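Local coordinates for viral structural protein 4 (Bombyx mori cytoplasmic polyhedrosis virus, PDB 6TZ0), which binds GTP and probably assists the viral RNA-dependent RNA polymerase, its partner in the assembly, during transcription, at residues G65-T78 with P169-P181. Numbering follows the deposited sequence.
Sequences GTLINPRMYADMIT and PNYINQLIAYTQP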
loop_
_atom_site.group_PDB
_atom_site.type_symbol
_atom_site.label_atom_id
_atom_site.label_comp_id
_atom_site.label_asym_id
_atom_site.label_seq_id
_atom_site.Cartn_x
_atom_site.Cartn_y
_atom_site.Cartn_z
ATOM N N GLY B 65 -2.710 25.398 19.809
ATOM C CA GLY B 65 -1.328 25.740 19.539
ATOM C C GLY B 65 -1.055 26.344 18.180
ATOM O O GLY B 65 0.107 26.409 17.773
ATOM N N THR B 66 -2.082 26.793 17.463
ATOM C CA THR B 66 -1.929 27.342 16.123
ATOM C C THR B 66 -2.450 28.771 16.066
ATOM O O THR B 66 -3.149 29.240 16.964
ATOM C CB THR B 66 -2.667 26.498 15.074
ATOM O OG1 THR B 66 -4.066 26.477 15.377
ATOM C CG2 THR B 66 -2.137 25.087 15.035
ATOM N N LEU B 67 -2.111 29.454 14.977
ATOM C CA LEU B 67 -2.615 30.787 14.689
ATOM C C LEU B 67 -3.622 30.717 13.548
ATOM O O LEU B 67 -3.446 29.949 12.601
ATOM C CB LEU B 67 -1.472 31.738 14.338
ATOM C CG LEU B 67 -0.516 32.001 15.497
ATOM C CD1 LEU B 67 0.691 32.777 15.028
ATOM C CD2 LEU B 67 -1.220 32.735 16.615
ATOM N N ILE B 68 -4.674 31.529 13.643
ATOM C CA ILE B 68 -5.855 31.327 12.806
ATOM C C ILE B 68 -5.664 31.904 11.403
ATOM O O ILE B 68 -6.307 31.456 10.447
ATOM C CB ILE B 68 -7.080 31.903 13.542
ATOM C CG1 ILE B 68 -7.204 31.231 14.902
ATOM C CG2 ILE B 68 -8.392 31.642 12.812
ATOM C CD1 ILE B 68 -7.405 29.734 14.804
ATOM N N ASN B 69 -4.752 32.852 11.214
ATOM C CA ASN B 69 -4.423 33.314 9.866
ATOM C C ASN B 69 -2.975 33.760 9.874
ATOM O O ASN B 69 -2.677 34.945 10.057
ATOM C CB ASN B 69 -5.350 34.440 9.412
ATOM C CG ASN B 69 -5.291 34.685 7.919
ATOM O OD1 ASN B 69 -4.507 34.070 7.205
ATOM N ND2 ASN B 69 -6.145 35.573 7.436
ATOM N N PRO B 70 -2.037 32.827 9.677
ATOM C CA PRO B 70 -0.615 33.178 9.797
ATOM C C PRO B 70 -0.099 34.101 8.706
ATOM O O PRO B 70 0.884 34.806 8.953
ATOM C CB PRO B 70 0.086 31.814 9.763
ATOM C CG PRO B 70 -0.864 30.914 9.077
ATOM C CD PRO B 70 -2.227 31.383 9.459
ATOM N N ARG B 71 -0.733 34.155 7.531
ATOM C CA ARG B 71 -0.339 35.155 6.545
ATOM C C ARG B 71 -0.717 36.558 7.005
ATOM O O ARG B 71 0.054 37.506 6.822
ATOM C CB ARG B 71 -0.962 34.842 5.183
ATOM C CG ARG B 71 -0.519 35.797 4.089
ATOM C CD ARG B 71 -0.958 35.395 2.697
ATOM N NE ARG B 71 -2.405 35.305 2.557
ATOM C CZ ARG B 71 -3.042 34.230 2.106
ATOM N NH1 ARG B 71 -4.364 34.227 2.013
ATOM N NH2 ARG B 71 -2.354 33.173 1.704
ATOM N N MET B 72 -1.877 36.694 7.650
ATOM C CA MET B 72 -2.311 37.984 8.177
ATOM C C MET B 72 -1.406 38.457 9.308
ATOM O O MET B 72 -0.986 39.621 9.329
ATOM C CB MET B 72 -3.752 37.882 8.661
ATOM C CG MET B 72 -4.371 39.191 9.069
ATOM S SD MET B 72 -4.727 40.238 7.660
ATOM C CE MET B 72 -6.129 39.359 6.984
ATOM N N TYR B 73 -1.098 37.561 10.256
ATOM C CA TYR B 73 -0.164 37.876 11.337
ATOM C C TYR B 73 1.220 38.222 10.802
ATOM O O TYR B 73 1.872 39.148 11.302
ATOM C CB TYR B 73 -0.054 36.702 12.313
ATOM C CG TYR B 73 -1.173 36.531 13.317
ATOM C CD1 TYR B 73 -1.222 37.306 14.467
ATOM C CD2 TYR B 73 -2.139 35.550 13.151
ATOM C CE1 TYR B 73 -2.224 37.138 15.395
ATOM C CE2 TYR B 73 -3.144 35.377 14.075
ATOM C CZ TYR B 73 -3.180 36.172 15.193
ATOM O OH TYR B 73 -4.182 35.995 16.114
ATOM N N ALA B 74 1.675 37.489 9.783
ATOM C CA ALA B 74 2.981 37.746 9.190
ATOM C C ALA B 74 3.033 39.113 8.529
ATOM O O ALA B 74 4.023 39.836 8.675
ATOM C CB ALA B 74 3.318 36.651 8.181
ATOM N N ASP B 75 1.963 39.499 7.829
ATOM C CA ASP B 75 1.924 40.817 7.203
ATOM C C ASP B 75 1.885 41.931 8.241
ATOM O O ASP B 75 2.620 42.917 8.117
ATOM C CB ASP B 75 0.723 40.924 6.271
ATOM C CG ASP B 75 0.836 40.012 5.076
ATOM O OD1 ASP B 75 1.970 39.660 4.700
ATOM O OD2 ASP B 75 -0.213 39.655 4.503
ATOM N N MET B 76 1.075 41.760 9.291
ATOM C CA MET B 76 0.945 42.784 10.325
ATOM C C MET B 76 2.239 42.987 11.096
ATOM O O MET B 76 2.579 44.117 11.456
ATOM C CB MET B 76 -0.175 42.403 11.282
ATOM C CG MET B 76 -1.539 42.485 10.676
ATOM S SD MET B 76 -2.767 41.693 11.698
ATOM C CE MET B 76 -2.692 42.795 13.069
ATOM N N ILE B 77 2.979 41.914 11.362
ATOM C CA ILE B 77 4.196 42.077 12.146
ATOM C C ILE B 77 5.366 42.480 11.260
ATOM O O ILE B 77 6.063 43.460 11.540
ATOM C CB ILE B 77 4.503 40.796 12.939
ATOM C CG1 ILE B 77 3.369 40.500 13.914
ATOM C CG2 ILE B 77 5.794 40.956 13.702
ATOM C CD1 ILE B 77 3.415 39.122 14.487
ATOM N N THR B 78 5.603 41.739 10.176
ATOM C CA THR B 78 6.817 41.917 9.395
ATOM C C THR B 78 6.688 43.059 8.398
ATOM O O THR B 78 7.631 43.834 8.216
ATOM C CB THR B 78 7.153 40.604 8.688
ATOM O OG1 THR B 78 7.296 39.566 9.662
ATOM C CG2 THR B 78 8.447 40.713 7.912
ATOM N N PRO B 169 9.846 28.727 19.064
ATOM C CA PRO B 169 8.467 28.344 19.378
ATOM C C PRO B 169 7.677 27.952 18.139
ATOM O O PRO B 169 8.076 28.191 16.999
ATOM C CB PRO B 169 7.894 29.610 20.014
ATOM C CG PRO B 169 9.062 30.319 20.535
ATOM C CD PRO B 169 10.170 30.062 19.584
ATOM N N ASN B 170 6.518 27.343 18.388
ATOM C CA ASN B 170 5.717 26.800 17.296
ATOM C C ASN B 170 5.071 27.900 16.468
ATOM O O ASN B 170 5.021 27.799 15.240
ATOM C CB ASN B 170 4.652 25.853 17.842
ATOM C CG ASN B 170 5.228 24.544 18.320
ATOM O OD1 ASN B 170 6.111 23.977 17.688
ATOM N ND2 ASN B 170 4.725 24.052 19.439
ATOM N N TYR B 171 4.580 28.958 17.119
ATOM C CA TYR B 171 3.908 30.031 16.391
ATOM C C TYR B 171 4.874 30.826 15.518
ATOM O O TYR B 171 4.492 31.288 14.436
ATOM C CB TYR B 171 3.147 30.936 17.369
ATOM C CG TYR B 171 3.951 31.468 18.537
ATOM C CD1 TYR B 171 4.695 32.634 18.426
ATOM C CD2 TYR B 171 3.958 30.804 19.755
ATOM C CE1 TYR B 171 5.429 33.117 19.487
ATOM C CE2 TYR B 171 4.686 31.281 20.820
ATOM C CZ TYR B 171 5.420 32.435 20.678
ATOM O OH TYR B 171 6.148 32.913 21.739
ATOM N N ILE B 172 6.136 30.941 15.931
ATOM C CA ILE B 172 7.136 31.571 15.075
ATOM C C ILE B 172 7.412 30.706 13.848
ATOM O O ILE B 172 7.549 31.221 12.732
ATOM C CB ILE B 172 8.411 31.872 15.883
ATOM C CG1 ILE B 172 8.087 32.825 17.028
ATOM C CG2 ILE B 172 9.483 32.499 15.016
ATOM C CD1 ILE B 172 7.553 34.159 16.570
ATOM N N ASN B 173 7.447 29.381 14.026
ATOM C CA ASN B 173 7.564 28.467 12.893
ATOM C C ASN B 173 6.366 28.556 11.963
ATOM O O ASN B 173 6.511 28.369 10.752
ATOM C CB ASN B 173 7.706 27.027 13.378
ATOM C CG ASN B 173 9.053 26.744 13.977
ATOM O OD1 ASN B 173 10.076 27.194 13.472
ATOM N ND2 ASN B 173 9.067 25.980 15.056
ATOM N N GLN B 174 5.180 28.821 12.510
ATOM C CA GLN B 174 4.010 29.058 11.672
ATOM C C GLN B 174 4.140 30.358 10.891
ATOM O O GLN B 174 3.629 30.462 9.772
ATOM C CB GLN B 174 2.756 29.074 12.540
ATOM C CG GLN B 174 2.498 27.754 13.224
ATOM C CD GLN B 174 1.412 27.824 14.263
ATOM O OE1 GLN B 174 0.760 28.847 14.431
ATOM N NE2 GLN B 174 1.263 26.754 15.020
ATOM N N LEU B 175 4.823 31.352 11.458
ATOM C CA LEU B 175 5.019 32.616 10.754
ATOM C C LEU B 175 6.126 32.572 9.707
ATOM O O LEU B 175 6.126 33.423 8.814
ATOM C CB LEU B 175 5.337 33.735 11.739
ATOM C CG LEU B 175 4.231 34.097 12.714
ATOM C CD1 LEU B 175 4.758 35.125 13.675
ATOM C CD2 LEU B 175 3.034 34.608 11.965
ATOM N N ILE B 176 7.081 31.642 9.824
ATOM C CA ILE B 176 8.208 31.576 8.882
ATOM C C ILE B 176 7.736 31.301 7.459
ATOM O O ILE B 176 8.276 31.863 6.497
ATOM C CB ILE B 176 9.242 30.524 9.353
ATOM C CG1 ILE B 176 9.948 30.973 10.622
ATOM C CG2 ILE B 176 10.322 30.258 8.322
ATOM C CD1 ILE B 176 10.738 29.869 11.280
ATOM N N ALA B 177 6.682 30.503 7.299
ATOM C CA ALA B 177 6.211 30.095 5.980
ATOM C C ALA B 177 5.597 31.226 5.164
ATOM O O ALA B 177 5.402 31.054 3.958
ATOM C CB ALA B 177 5.189 28.974 6.123
ATOM N N TYR B 178 5.285 32.364 5.778
ATOM C CA TYR B 178 4.632 33.467 5.087
ATOM C C TYR B 178 5.434 34.751 5.235
ATOM O O TYR B 178 4.876 35.847 5.252
ATOM C CB TYR B 178 3.210 33.654 5.603
ATOM C CG TYR B 178 2.342 32.456 5.331
ATOM C CD1 TYR B 178 1.747 32.275 4.093
ATOM C CD2 TYR B 178 2.140 31.490 6.304
ATOM C CE1 TYR B 178 0.960 31.175 3.838
ATOM C CE2 TYR B 178 1.359 30.388 6.058
ATOM C CZ TYR B 178 0.771 30.235 4.824
ATOM O OH TYR B 178 -0.013 29.137 4.578
ATOM N N THR B 179 6.751 34.619 5.339
ATOM C CA THR B 179 7.659 35.712 5.638
ATOM C C THR B 179 8.971 35.395 4.936
ATOM O O THR B 179 9.322 34.227 4.778
ATOM C CB THR B 179 7.853 35.846 7.162
ATOM O OG1 THR B 179 6.587 36.070 7.790
ATOM C CG2 THR B 179 8.761 36.991 7.539
ATOM N N GLN B 180 9.657 36.428 4.458
ATOM C CA GLN B 180 11.067 36.282 4.135
ATOM C C GLN B 180 11.879 36.590 5.385
ATOM O O GLN B 180 12.006 37.762 5.759
ATOM C CB GLN B 180 11.480 37.220 3.004
ATOM C CG GLN B 180 10.851 36.933 1.656
ATOM C CD GLN B 180 11.179 35.551 1.146
ATOM O OE1 GLN B 180 10.293 34.721 0.957
ATOM N NE2 GLN B 180 12.462 35.281 0.960
ATOM N N PRO B 181 12.430 35.591 6.065
ATOM C CA PRO B 181 13.168 35.856 7.298
ATOM C C PRO B 181 14.576 36.332 6.984
ATOM O O PRO B 181 15.063 36.233 5.859
ATOM C CB PRO B 181 13.190 34.492 7.983
ATOM C CG PRO B 181 13.225 33.549 6.863
ATOM C CD PRO B 181 12.404 34.155 5.765
#
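Leu175 enters helix 70-78 as a knob, its side chain held among Pro70, Tyr73, Ala74 and Ile77. Leu175 CD2 does most of the touching, 3.7 Å from Tyr73 CB and close to the carbonyl oxygen of Pro70, while CD1 turns to Ile77 CD1. Ala74 CA and Leu175 CA are 5.7 Å apart, consistent with the small side chain of Ala74. Helices 70-78 and 170-176 cross almost perpendicularly (-87°), their axes 9.2 Å apart at the nearest point.

Gln174, the residue just before the knob, ties down the loop preceding helix 70-78. Its chain runs extended beyond CG, which carries the amide to the backbone of residues 65-67. Gln174 NE2 donates to Gly65 O at 3.0 Å, in the carbonyl plane and on a lone pair; OE1 accepts a weak, bent bond from Leu67 N (129° at the hydrogen). Both ends of one amide thus grip the loop's main chain, with Thr66 CA between them. Leu67 reaches past this amide to set CD1 against Tyr171 CB, 3.9 Å away.

Three residues on from Leu175, the Tyr178 ring lies alongside the first turn of helix 70-78. Arg71 N sits over one face toward the rim, Pro70 CG approaches Tyr178 CE2 obliquely at 3.8 Å, and Arg71 CB meets CD1; the guanidinium plane stands 81° from the ring. Ala74 CB also packs against Thr179 OG1, which donates to Leu175 O at 2.9 Å, and Thr179 CG2 meets the Thr78 side chain tip to tip.

Helix 136-146 packs against Tyr73, and helix 41-60 receives Ile77 and Tyr171. Ile176 turns to strand 157-159, while Leu943 of the RNA-dependent RNA polymerase chain packs on Tyr178, placing this buried helix crossing at the interface with the polymerase.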